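Local structure of probable 2-oxoacid ferredoxin oxidoreductase, alpha chain (Thermoplasma acidophilum, 3JU3) at residues V19-K25 with Y46-F50; L35-I40 with K113-N117; D30-L35 with E105-L109. The protein probably contributes core domain II of the alpha chain to an enzyme that oxidatively decarboxylates 2-oxoacids to acyl-CoA, reducing ferredoxin. All blocks are in the same frame, centred on the assembly; numbering follows the deposited sequence. Where two conformers were deposited one is given.

Contact 1 of 3, residues V19-K25 with Y46-F50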
loop_
_atom_site.group_PDB
_atom_site.type_symbol
_atom_site.label_atom_id
_atom_site.label_comp_id
_atom_site.label_asym_id
_atom_site.label_seq_id
_atom_site.Cartn_x
_atom_site.Cartn_y
_atom_site.Cartn_z
ATOM N N VAL A 19 12.351 5.630 14.967
ATOM C CA VAL A 19 11.830 6.763 14.189
ATOM C C VAL A 19 10.792 6.188 13.245
ATOM O O VAL A 19 11.068 5.188 12.556
ATOM C CB VAL A 19 12.912 7.435 13.353
ATOM C CG1 VAL A 19 12.344 8.712 12.644
ATOM C CG2 VAL A 19 14.087 7.811 14.201
ATOM N N THR A 20 9.606 6.794 13.210
ATOM C CA THR A 20 8.639 6.437 12.214
ATOM C C THR A 20 7.651 7.587 11.979
ATOM O O THR A 20 7.783 8.676 12.574
ATOM C CB THR A 20 7.921 5.084 12.548
ATOM O OG1 THR A 20 7.466 4.462 11.321
ATOM C CG2 THR A 20 6.719 5.306 13.490
ATOM N N TRP A 21 6.694 7.334 11.101
ATOM C CA TRP A 21 5.667 8.284 10.730
ATOM C C TRP A 21 4.500 7.379 10.336
ATOM O O TRP A 21 4.660 6.178 10.125
ATOM C CB TRP A 21 6.123 9.153 9.538
ATOM C CG TRP A 21 6.372 8.327 8.286
ATOM C CD1 TRP A 21 7.473 7.550 8.003
ATOM C CD2 TRP A 21 5.462 8.124 7.211
ATOM N NE1 TRP A 21 7.305 6.917 6.798
ATOM C CE2 TRP A 21 6.079 7.258 6.294
ATOM C CE3 TRP A 21 4.184 8.623 6.918
ATOM C CZ2 TRP A 21 5.471 6.879 5.099
ATOM C CZ3 TRP A 21 3.581 8.245 5.733
ATOM C CH2 TRP A 21 4.219 7.355 4.847
ATOM N N GLY A 22 3.327 7.959 10.208
ATOM C CA GLY A 22 2.214 7.214 9.642
ATOM C C GLY A 22 1.800 6.010 10.438
ATOM O O GLY A 22 1.728 6.060 11.660
ATOM N N SER A 23 1.555 4.901 9.731
ATOM C CA SER A 23 0.772 3.818 10.302
ATOM C C SER A 23 1.512 2.935 11.340
ATOM O O SER A 23 0.859 2.256 12.139
ATOM C CB SER A 23 0.199 2.950 9.176
ATOM O OG SER A 23 1.258 2.176 8.616
ATOM N N GLN A 24 2.849 2.951 11.343
ATOM C CA GLN A 24 3.612 2.037 12.220
ATOM C C GLN A 24 3.769 2.596 13.638
ATOM O O GLN A 24 4.370 1.948 14.531
ATOM C CB GLN A 24 4.978 1.714 11.606
ATOM C CG GLN A 24 4.877 0.868 10.352
ATOM C CD GLN A 24 4.030 -0.395 10.595
ATOM O OE1 GLN A 24 2.953 -0.530 10.041
ATOM N NE2 GLN A 24 4.507 -1.285 11.454
ATOM N N LYS A 25 3.157 3.760 13.882
ATOM C CA LYS A 25 3.272 4.379 15.205
ATOM C C LYS A 25 2.836 3.389 16.258
ATOM O O LYS A 25 3.565 3.159 17.228
ATOM C CB LYS A 25 2.478 5.684 15.361
ATOM C CG LYS A 25 2.625 6.240 16.748
ATOM C CD LYS A 25 1.987 7.605 16.977
ATOM C CE LYS A 25 0.614 7.471 17.614
ATOM N NZ LYS A 25 0.061 8.787 18.062
ATOM N N TYR A 46 8.537 10.596 16.431
ATOM C CA TYR A 46 7.415 10.427 15.525
ATOM C C TYR A 46 7.301 11.689 14.679
ATOM O O TYR A 46 7.114 12.784 15.210
ATOM C CB TYR A 46 6.149 10.227 16.350
ATOM C CG TYR A 46 4.906 10.066 15.551
ATOM C CD1 TYR A 46 4.726 8.992 14.696
ATOM C CD2 TYR A 46 3.895 10.998 15.657
ATOM C CE1 TYR A 46 3.571 8.875 13.971
ATOM C CE2 TYR A 46 2.782 10.901 14.945
ATOM C CZ TYR A 46 2.610 9.847 14.112
ATOM O OH TYR A 46 1.422 9.793 13.450
ATOM N N LEU A 47 7.410 11.516 13.364
ATOM C CA LEU A 47 7.258 12.632 12.440
ATOM C C LEU A 47 5.793 12.729 12.023
ATOM O O LEU A 47 5.203 11.757 11.536
ATOM C CB LEU A 47 8.161 12.448 11.226
ATOM C CG LEU A 47 9.622 12.165 11.631
ATOM C CD1 LEU A 47 10.549 11.895 10.429
ATOM C CD2 LEU A 47 10.212 13.276 12.556
ATOM N N LYS A 48 5.215 13.892 12.254
ATOM C CA LYS A 48 3.822 14.131 11.928
ATOM C C LYS A 48 3.691 14.579 10.456
ATOM O O LYS A 48 4.455 15.409 9.964
ATOM C CB LYS A 48 3.288 15.235 12.844
ATOM C CG LYS A 48 3.347 14.844 14.286
ATOM C CD LYS A 48 2.658 15.905 15.091
ATOM C CE LYS A 48 2.658 15.575 16.528
ATOM N NZ LYS A 48 2.118 16.775 17.194
HETATM N N MSE A 49 2.693 14.052 9.778
HETATM C CA MSE A 49 2.511 14.321 8.353
HETATM C C MSE A 49 1.947 15.714 8.062
HETATM O O MSE A 49 2.594 16.516 7.394
HETATM C CB MSE A 49 1.629 13.258 7.721
HETATM C CG MSE A 49 2.378 11.973 7.411
HETATM SE SE MSE A 49 1.066 10.626 6.933
HETATM C CE MSE A 49 -0.227 11.202 8.334
ATOM N N PHE A 50 0.762 16.038 8.517
ATOM C CA PHE A 50 0.144 17.275 7.978
ATOM C C PHE A 50 0.017 18.354 9.048
ATOM O O PHE A 50 -0.793 19.252 8.954
ATOM C CB PHE A 50 -1.212 16.948 7.351
ATOM C CG PHE A 50 -1.119 15.931 6.239
ATOM C CD1 PHE A 50 -0.629 16.318 4.984
ATOM C CD2 PHE A 50 -1.466 14.610 6.454
ATOM C CE1 PHE A 50 -0.510 15.397 3.951
ATOM C CE2 PHE A 50 -1.365 13.662 5.432
ATOM C CZ PHE A 50 -0.893 14.057 4.174
HETATM O O HOH W 1 2.988 10.794 10.811
#
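A single water takes the place of a direct backbone bond where two parallel strands part: it accepts from G22 N at 2.9 Å and donates to L47 O at a short 2.5 Å. One step earlier the strands still pair directly, L47 N donating to T20 O at 3.0 Å and nearly straight (169°), while Y46 CA approaches the same T20 O at 3.5 Å in a CA-H...O contact. T20 and Y46 form the parallel bridge, with CA atoms 5.3 Å apart. Beyond it G22, at phi 62° and psi -136°, turns the chain away toward helix 25-37; positive phi favours glycine, and a CB there would collide with W21 CE3. On the T20 and Y46 face, K25, at the start of that helix, lays its aliphatic chain over the Y46 ring, CD lying 3.6 Å from the ring centroid in a CH-pi contact; its NZ, 5.0 Å from the centroid, adds at most a weak cation-pi attraction. On the other face W21 CB rests 4.2 Å from L47 CB, and beyond the strand the selenium of selenomethionine M49 meets the indole at its edge, SE to W21 CZ3 3.7 Å, a Met-aromatic contact. W21 NE1 hydrogen-bonds to A77 O, whereas T20 OG1 hydrogen-bonds to V71 O of a second subunit, whose strand pairs in parallel with V19 and so continues the sheet. At these C-terminal ends of a beta-alpha-beta unit's parallel strands, direct hydrogen bonding gives way to water and side-chain contacts.

Contact 2 of 3, residues L35-I40 with K113-N117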
loop_
_atom_site.group_PDB
_atom_site.type_symbol
_atom_site.label_atom_id
_atom_site.label_comp_id
_atom_site.label_asym_id
_atom_site.label_seq_id
_atom_site.Cartn_x
_atom_site.Cartn_y
_atom_site.Cartn_z
ATOM N N LEU A 35 9.653 -4.111 25.475
ATOM C CA LEU A 35 11.073 -3.927 25.826
ATOM C C LEU A 35 11.304 -3.631 27.328
ATOM O O LEU A 35 12.246 -4.141 27.932
ATOM C CB LEU A 35 11.716 -2.853 24.913
ATOM C CG LEU A 35 12.033 -3.295 23.475
ATOM C CD1 LEU A 35 12.334 -2.038 22.632
ATOM C CD2 LEU A 35 13.205 -4.302 23.413
ATOM N N LYS A 36 10.441 -2.802 27.919
ATOM C CA LYS A 36 10.521 -2.469 29.340
ATOM C C LYS A 36 10.557 -3.744 30.186
ATOM O O LYS A 36 11.264 -3.811 31.201
ATOM C CB LYS A 36 9.298 -1.622 29.737
ATOM C CG LYS A 36 9.449 -0.171 29.452
ATOM C CD LYS A 36 8.143 0.558 29.655
ATOM C CE LYS A 36 8.171 1.910 28.931
ATOM N NZ LYS A 36 6.918 2.680 29.217
ATOM N N GLU A 37 9.806 -4.754 29.740
ATOM C CA GLU A 37 9.689 -6.026 30.455
ATOM C C GLU A 37 11.028 -6.731 30.569
ATOM O O GLU A 37 11.238 -7.476 31.504
ATOM C CB GLU A 37 8.644 -6.940 29.802
ATOM C CG GLU A 37 7.227 -6.456 30.065
ATOM C CD GLU A 37 6.121 -7.335 29.469
ATOM O OE1 GLU A 37 6.335 -8.543 29.185
ATOM O OE2 GLU A 37 5.003 -6.809 29.331
ATOM N N GLU A 38 11.908 -6.492 29.602
ATOM C CA GLU A 38 13.241 -7.061 29.586
ATOM C C GLU A 38 14.274 -6.066 30.070
ATOM O O GLU A 38 15.486 -6.312 29.922
ATOM C CB GLU A 38 13.636 -7.463 28.163
ATOM C CG GLU A 38 13.046 -8.716 27.691
ATOM C CD GLU A 38 13.486 -9.008 26.295
ATOM O OE1 GLU A 38 14.578 -9.604 26.126
ATOM O OE2 GLU A 38 12.745 -8.630 25.370
ATOM N N GLY A 39 13.807 -4.952 30.637
ATOM C CA GLY A 39 14.715 -3.901 31.126
ATOM C C GLY A 39 15.412 -3.092 30.051
ATOM O O GLY A 39 16.461 -2.453 30.320
ATOM N N ILE A 40 14.801 -3.044 28.858
ATOM C CA ILE A 40 15.350 -2.230 27.772
ATOM C C ILE A 40 14.495 -0.993 27.552
ATOM O O ILE A 40 13.290 -1.107 27.396
ATOM C CB ILE A 40 15.434 -3.008 26.480
ATOM C CG1 ILE A 40 16.440 -4.144 26.637
ATOM C CG2 ILE A 40 15.835 -2.089 25.336
ATOM C CD1 ILE A 40 16.356 -5.172 25.521
ATOM N N LYS A 113 16.184 -6.027 19.082
ATOM C CA LYS A 113 17.186 -6.617 19.986
ATOM C C LYS A 113 18.459 -7.019 19.230
ATOM O O LYS A 113 19.570 -6.728 19.698
ATOM C CB LYS A 113 16.579 -7.761 20.788
ATOM C CG LYS A 113 15.600 -7.248 21.814
ATOM C CD LYS A 113 15.184 -8.313 22.809
ATOM C CE LYS A 113 14.034 -9.123 22.269
ATOM N NZ LYS A 113 13.610 -10.227 23.184
ATOM N N GLU A 114 18.290 -7.656 18.071
ATOM C CA GLU A 114 19.408 -7.955 17.189
ATOM C C GLU A 114 20.249 -6.711 16.915
ATOM O O GLU A 114 21.475 -6.777 16.944
ATOM C CB GLU A 114 18.929 -8.558 15.865
ATOM C CG GLU A 114 20.060 -9.064 14.975
ATOM C CD GLU A 114 19.576 -9.571 13.623
ATOM O OE1 GLU A 114 18.764 -8.869 12.980
ATOM O OE2 GLU A 114 20.017 -10.673 13.204
ATOM N N ILE A 115 19.586 -5.578 16.673
ATOM C CA ILE A 115 20.273 -4.360 16.300
ATOM C C ILE A 115 21.010 -3.793 17.526
ATOM O O ILE A 115 22.153 -3.314 17.436
ATOM C CB ILE A 115 19.253 -3.286 15.707
ATOM C CG1 ILE A 115 18.878 -3.654 14.252
ATOM C CG2 ILE A 115 19.830 -1.886 15.787
ATOM C CD1 ILE A 115 17.633 -2.934 13.672
ATOM N N LEU A 116 20.324 -3.854 18.659
ATOM C CA LEU A 116 20.868 -3.505 19.962
ATOM C C LEU A 116 22.162 -4.281 20.270
ATOM O O LEU A 116 23.167 -3.697 20.694
ATOM C CB LEU A 116 19.806 -3.770 21.032
ATOM C CG LEU A 116 20.132 -3.423 22.479
ATOM C CD1 LEU A 116 20.517 -1.953 22.639
ATOM C CD2 LEU A 116 18.936 -3.767 23.324
ATOM N N ASN A 117 22.131 -5.584 20.043
ATOM C CA ASN A 117 23.274 -6.441 20.320
ATOM C C ASN A 117 24.363 -6.471 19.228
ATOM O O ASN A 117 25.446 -7.048 19.437
ATOM C CB ASN A 117 22.765 -7.838 20.659
ATOM C CG ASN A 117 22.159 -7.903 22.045
ATOM O OD1 ASN A 117 22.883 -7.936 23.033
ATOM N ND2 ASN A 117 20.837 -7.928 22.125
#
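This is a small surface contact, burying 193 Å², between the C-terminal end of helix 25-37 with the turn after it and the last turn of helix 105-117. Its polar part is a salt bridge from K113 NZ to E38 OE2 at 2.8 Å, with a weak second hydrogen bond from K113 NZ to E38 OE1 at 3.2 Å. The methylenes of the same lysine serve the apolar side: K113 CG lies 4.1 Å from L35 CD2, and K113 CD lies 4.3 Å from I40 CD1. I40 reaches further along the helix, its CD1 coming within 3.7 Å of L116 CD2. L35 and I40 also pack on I16 of strand 16-21, so the contact borders the sheet, while L116 touches L67 of a second subunit. G39, at phi 72° and psi 24°, lets the chain reverse and brings I40 back beside L35. The bonds I40 N to L35 O (2.9 Å) and G39 N to K36 O (2.8 Å) end the helix in a Schellman motif, with G39 as the C-prime residue and I40 just beyond it supplying the apolar contact to the neighbouring helix.

Contact 3 of 3, residues D30-L35 with E105-L109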
loop_
_atom_site.group_PDB
_atom_site.type_symbol
_atom_site.label_atom_id
_atom_site.label_comp_id
_atom_site.label_asym_id
_atom_site.label_seq_id
_atom_site.Cartn_x
_atom_site.Cartn_y
_atom_site.Cartn_z
ATOM N N ASP A 30 3.768 -0.333 21.226
ATOM C CA ASP A 30 3.708 -1.635 21.887
ATOM C C ASP A 30 5.070 -2.331 22.042
ATOM O O ASP A 30 5.287 -3.007 23.048
ATOM C CB ASP A 30 2.778 -2.590 21.132
ATOM C CG ASP A 30 1.339 -2.129 21.125
ATOM O OD1 ASP A 30 0.938 -1.276 21.959
ATOM O OD2 ASP A 30 0.601 -2.628 20.255
ATOM N N VAL A 31 5.960 -2.214 21.047
ATOM C CA VAL A 31 7.283 -2.826 21.155
ATOM C C VAL A 31 8.064 -2.160 22.286
ATOM O O VAL A 31 8.829 -2.839 23.021
ATOM C CB VAL A 31 8.081 -2.761 19.840
ATOM C CG1 VAL A 31 9.512 -3.327 20.033
ATOM C CG2 VAL A 31 7.382 -3.558 18.788
ATOM N N ILE A 32 7.884 -0.850 22.410
ATOM C CA ILE A 32 8.398 -0.078 23.555
ATOM C C ILE A 32 7.960 -0.696 24.898
ATOM O O ILE A 32 8.801 -0.869 25.817
ATOM C CB ILE A 32 8.083 1.429 23.416
ATOM C CG1 ILE A 32 8.964 1.997 22.285
ATOM C CG2 ILE A 32 8.304 2.210 24.759
ATOM C CD1 ILE A 32 8.643 3.350 21.843
ATOM N N GLU A 33 6.677 -1.037 25.028
ATOM C CA GLU A 33 6.184 -1.582 26.300
ATOM C C GLU A 33 6.750 -2.971 26.574
ATOM O O GLU A 33 7.161 -3.251 27.694
ATOM C CB GLU A 33 4.651 -1.578 26.392
ATOM C CG GLU A 33 4.008 -0.187 26.429
ATOM C CD GLU A 33 4.655 0.774 27.442
ATOM O OE1 GLU A 33 4.283 0.738 28.640
ATOM O OE2 GLU A 33 5.519 1.581 27.036
ATOM N N ASP A 34 6.787 -3.821 25.542
ATOM C CA ASP A 34 7.428 -5.140 25.632
ATOM C C ASP A 34 8.921 -5.069 26.036
ATOM O O ASP A 34 9.399 -5.879 26.841
ATOM C CB ASP A 34 7.281 -5.883 24.304
ATOM C CG ASP A 34 5.845 -6.063 23.902
ATOM O OD1 ASP A 34 4.988 -6.301 24.778
ATOM O OD2 ASP A 34 5.561 -5.985 22.693
ATOM N N LEU A 35 9.653 -4.111 25.475
ATOM C CA LEU A 35 11.073 -3.927 25.826
ATOM C C LEU A 35 11.304 -3.631 27.328
ATOM O O LEU A 35 12.246 -4.141 27.932
ATOM C CB LEU A 35 11.716 -2.853 24.913
ATOM C CG LEU A 35 12.033 -3.295 23.475
ATOM C CD1 LEU A 35 12.334 -2.038 22.632
ATOM C CD2 LEU A 35 13.205 -4.302 23.413
ATOM N N GLU A 105 4.758 -7.383 15.824
ATOM C CA GLU A 105 5.400 -6.838 17.024
ATOM C C GLU A 105 6.522 -7.720 17.542
ATOM O O GLU A 105 7.559 -7.219 17.976
ATOM C CB GLU A 105 4.390 -6.574 18.137
ATOM C CG GLU A 105 3.922 -5.129 18.174
ATOM C CD GLU A 105 2.584 -4.930 17.487
ATOM O OE1 GLU A 105 1.681 -4.331 18.113
ATOM O OE2 GLU A 105 2.417 -5.386 16.325
ATOM N N ASP A 106 6.299 -9.028 17.503
ATOM C CA ASP A 106 7.317 -9.995 17.880
ATOM C C ASP A 106 8.509 -9.957 16.924
ATOM O O ASP A 106 9.649 -10.085 17.361
ATOM C CB ASP A 106 6.721 -11.407 17.958
ATOM C CG ASP A 106 5.575 -11.512 18.964
ATOM O OD1 ASP A 106 5.393 -10.576 19.781
ATOM O OD2 ASP A 106 4.857 -12.541 18.942
ATOM N N GLU A 107 8.244 -9.781 15.628
ATOM C CA GLU A 107 9.317 -9.671 14.638
ATOM C C GLU A 107 10.079 -8.374 14.780
ATOM O O GLU A 107 11.304 -8.350 14.633
ATOM C CB GLU A 107 8.787 -9.816 13.214
ATOM C CG GLU A 107 8.524 -11.258 12.805
ATOM C CD GLU A 107 7.803 -11.372 11.475
ATOM O OE1 GLU A 107 7.470 -10.319 10.880
ATOM O OE2 GLU A 107 7.570 -12.515 11.026
ATOM N N ILE A 108 9.352 -7.298 15.072
ATOM C CA ILE A 108 9.964 -6.002 15.269
ATOM C C ILE A 108 10.842 -6.065 16.530
ATOM O O ILE A 108 11.998 -5.622 16.521
ATOM C CB ILE A 108 8.901 -4.846 15.405
ATOM C CG1 ILE A 108 8.114 -4.665 14.101
ATOM C CG2 ILE A 108 9.583 -3.513 15.811
ATOM C CD1 ILE A 108 6.999 -3.641 14.215
ATOM N N LEU A 109 10.273 -6.615 17.602
ATOM C CA LEU A 109 10.992 -6.805 18.871
ATOM C C LEU A 109 12.302 -7.564 18.600
ATOM O O LEU A 109 13.398 -7.119 19.004
ATOM C CB LEU A 109 10.093 -7.551 19.869
ATOM C CG LEU A 109 10.504 -7.786 21.317
ATOM C CD1 LEU A 109 10.954 -6.490 21.924
ATOM C CD2 LEU A 109 9.318 -8.321 22.110
#
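D30 opens the segment at the surface with a close pair of carboxylates, its OD2 only 2.9 Å from E105 OE1; both are acceptor oxygens of like-charged groups, a close approach that is not a hydrogen bond. V31 follows as the centre of the contact and points at the other helix: its CG2 meets I108 CG2 at 3.7 Å and E105 CG at 3.8 Å, while its CG1 lies 4.0 Å from L109 CD1. Here the backbones come closest, the CA atoms of V31 and L109 being 5.9 Å apart. I32 points away from this partner and packs on A42 and L44 of strand 42-47. One turn on from D30, D34 offers its CB to L109 CD2 at 3.9 Å along the outer border. L35 closes the segment: its CD2 reaches L109 CD1 at 3.5 Å, and it also packs on I16 and F18 of strand 16-21. L109 thus lies against V31, D34 and L35, the i, i+3 and i+4 positions of one helical face. The axes of helix segments 30-35 and 105-109 cross at -61°, 9.8 Å apart at closest approach. In this alpha/beta domain the C-terminal helix flanks the crossover helix of a beta-alpha-beta unit, V31 and L35 lying in the angle between helix 105-117 and strand 16-21.

All three contacts involve the beta-alpha-beta unit of strand 16-21, helix 25-37 and strand 42-47. Contact 1 joins its two parallel strands near the centre of the chain; contacts 2 and 3 place helix 105-117 against its crossover helix, farther out. Contacts 2 and 3 have centres 9 Å apart and share L35, whose side chain meets both K113 and L109, one helical turn apart. The centre of contact 1 lies 17 Å from that of contact 3 and 22 Å from that of contact 2, with nearest atoms about 4 Å and 10 Å apart and no touch. Contacts 1 and 2 also reach the second subunit, whereas no other chain of the assembly touches the segments of contact 3.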